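Local coordinates for segregation and condensation protein A (Bacillus subtilis, PDB 5H66) that probably serves as the kleisin subunit of the bacterial SMC condensin complex, acting in chromosome condensation and segregation, at residues V49-L52 / M53-Q56. Numbering follows the deposited sequence.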
ATOM      1  N   VAL C  49     -10.027 -24.864   3.347  1.00 46.46           N
ATOM      2  CA  VAL C  49      -8.785 -25.634   3.396  1.00 48.30           C
ATOM      3  C   VAL C  49      -7.712 -24.875   4.169  1.00 48.52           C
ATOM      4  O   VAL C  49      -6.990 -25.459   4.986  1.00 47.53           O
ATOM      5  CB  VAL C  49      -8.319 -25.991   1.973  1.00 46.24           C
ATOM      6  CG1 VAL C  49      -6.987 -26.711   2.021  1.00 51.89           C
ATOM      7  CG2 VAL C  49      -9.358 -26.849   1.277  1.00 51.08           C
ATOM      8  N   LEU C  50      -7.590 -23.565   3.929  1.00 48.05           N
ATOM      9  CA  LEU C  50      -6.621 -22.771   4.680  1.00 44.81           C
ATOM     10  C   LEU C  50      -6.913 -22.818   6.174  1.00 45.05           C
ATOM     11  O   LEU C  50      -5.989 -22.891   6.992  1.00 44.25           O
ATOM     12  CB  LEU C  50      -6.623 -21.322   4.189  1.00 42.02           C
ATOM     13  CG  LEU C  50      -6.335 -21.066   2.712  1.00 42.12           C
ATOM     14  CD1 LEU C  50      -6.671 -19.619   2.360  1.00 41.04           C
ATOM     15  CD2 LEU C  50      -4.889 -21.370   2.385  1.00 42.21           C
ATOM     16  N   GLU C  51      -8.193 -22.779   6.552  1.00 44.86           N
ATOM     17  CA  GLU C  51      -8.533 -22.832   7.969  1.00 48.07           C
ATOM     18  C   GLU C  51      -8.247 -24.212   8.552  1.00 50.35           C
ATOM     19  O   GLU C  51      -7.789 -24.325   9.696  1.00 48.33           O
ATOM     20  CB  GLU C  51      -9.998 -22.452   8.176  1.00 48.66           C
ATOM     21  CG  GLU C  51     -10.335 -22.047   9.605  1.00 49.67           C
ATOM     22  CD  GLU C  51      -9.754 -20.700   9.975  1.00 52.87           C
ATOM     23  OE1 GLU C  51      -9.732 -19.805   9.101  1.00 51.10           O
ATOM     24  OE2 GLU C  51      -9.325 -20.532  11.136  1.00 54.90           O
ATOM     25  N   LEU C  52      -8.511 -25.270   7.782  1.00 50.82           N
ATOM     26  CA  LEU C  52      -8.198 -26.618   8.251  1.00 52.07           C
ATOM     27  C   LEU C  52      -6.696 -26.801   8.420  1.00 54.29           C
ATOM     28  O   LEU C  52      -6.245 -27.449   9.372  1.00 54.40           O
ATOM     29  CB  LEU C  52      -8.768 -27.656   7.285  1.00 52.00           C
ATOM     30  CG  LEU C  52     -10.291 -27.814   7.338  1.00 52.50           C
ATOM     31  CD1 LEU C  52     -10.803 -28.494   6.088  1.00 55.37           C
ATOM     32  CD2 LEU C  52     -10.707 -28.582   8.582  1.00 57.36           C
ATOM     33  N   MET C  53      -5.906 -26.227   7.506  1.00 50.72           N
ATOM     34  CA  MET C  53      -4.456 -26.219   7.669  1.00 49.98           C
ATOM     35  C   MET C  53      -4.051 -25.535   8.969  1.00 51.87           C
ATOM     36  O   MET C  53      -3.131 -25.990   9.659  1.00 53.60           O
ATOM     37  CB  MET C  53      -3.798 -25.524   6.475  1.00 49.45           C
ATOM     38  CG  MET C  53      -3.972 -26.252   5.160  1.00 48.44           C
ATOM     39  SD  MET C  53      -3.546 -25.264   3.705  1.00 49.51           S
ATOM     40  CE  MET C  53      -1.762 -25.213   3.843  1.00 50.27           C
ATOM     41  N   LYS C  54      -4.726 -24.435   9.317  1.00 50.94           N
ATOM     42  CA  LYS C  54      -4.378 -23.701  10.529  1.00 50.94           C
ATOM     43  C   LYS C  54      -4.732 -24.486  11.788  1.00 52.84           C
ATOM     44  O   LYS C  54      -4.073 -24.330  12.821  1.00 51.63           O
ATOM     45  CB  LYS C  54      -5.077 -22.340  10.534  1.00 48.19           C
ATOM     46  CG  LYS C  54      -4.681 -21.439  11.690  1.00 47.11           C
ATOM     47  CD  LYS C  54      -5.718 -20.352  11.919  1.00 46.88           C
ATOM     48  CE  LYS C  54      -5.478 -19.636  13.241  1.00 49.08           C
ATOM     49  NZ  LYS C  54      -6.423 -18.505  13.443  1.00 50.92           N
ATOM     50  N   ASN C  55      -5.764 -25.322  11.727  1.00 53.71           N
ATOM     51  CA  ASN C  55      -6.160 -26.151  12.856  1.00 55.74           C
ATOM     52  C   ASN C  55      -5.493 -27.520  12.839  1.00 59.05           C
ATOM     53  O   ASN C  55      -5.934 -28.418  13.567  1.00 60.95           O
ATOM     54  CB  ASN C  55      -7.682 -26.306  12.887  1.00 57.13           C
ATOM     55  CG  ASN C  55      -8.391 -24.986  13.111  1.00 56.75           C
ATOM     56  OD1 ASN C  55      -7.815 -24.044  13.664  1.00 56.45           O
ATOM     57  ND2 ASN C  55      -9.645 -24.907  12.680  1.00 53.84           N
ATOM     58  N   GLN C  56      -4.454 -27.699  12.018  1.00 58.83           N
ATOM     59  CA  GLN C  56      -3.629 -28.908  12.023  1.00 60.26           C
ATOM     60  C   GLN C  56      -4.466 -30.165  11.786  1.00 62.99           C
ATOM     61  O   GLN C  56      -4.205 -31.221  12.364  1.00 63.07           O
ATOM     62  CB  GLN C  56      -2.833 -29.022  13.326  1.00 60.48           C
ATOM     63  CG  GLN C  56      -2.125 -27.738  13.751  1.00 60.55           C
ATOM     64  CD  GLN C  56      -0.613 -27.820  13.605  1.00 63.35           C
ATOM     65  OE1 GLN C  56      -0.097 -28.297  12.592  1.00 65.08           O
ATOM     66  NE2 GLN C  56       0.107 -27.349  14.620  1.00 64.89           N
TER
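Met53 lays its thioether back over the preceding helical turn, where SD sits 4.1 Å from CG1 of Val49 and 4.3 Å from CD2 of Leu50. The first torsion explains this course: CG stands anti to the carbonyl carbon (chi1 -66°), which carries Met53 CG past Val49 O at 3.1 Å, and the bend at chi3 then turns CE aside. Cutting this side chain back to an alanine would probably leave Val49 CG1 and Leu50 CD2 without their sulfur neighbour and open a gap toward Ile60. Glu51 and Lys54 run side by side in the same direction. OE2 of Glu51 lies 3.7 Å from CD of Lys54 but 4.2 Å from its NZ, beyond salt-bridge distance, so any attraction between the opposite charges would be purely electrostatic. Asn55 brings its CG to 3.5 Å from Glu51 O.

Beneath these side chains the backbone records the last turn of helix 39-54. The bond from Met53 N to Val49 O is short (2.8 Å) and nearly straight at 164°, whereas that from Asn55 N to Glu51 O bends to 142°, and Asn55 N makes a further, weak bond to Leu52 O. Asn55 is the first residue to leave helical geometry, and Gln56, with positive phi, is the C-prime residue of a Schellman motif: Gln56 N bonds to Met53 O at 3.2 Å, while Leu57 N reaches back to Leu52 O. By way of Leu57 the chain then enters strand 58-62, where Ile60 meets both Val49 and Met53. Leu52 packs on Met14 and Val18 of helix 11-23 and also touches Val58. Leu50 contacts apolar side chains of two other protein chains, and its carbonyl oxygen also accepts a hydrogen bond from one of them.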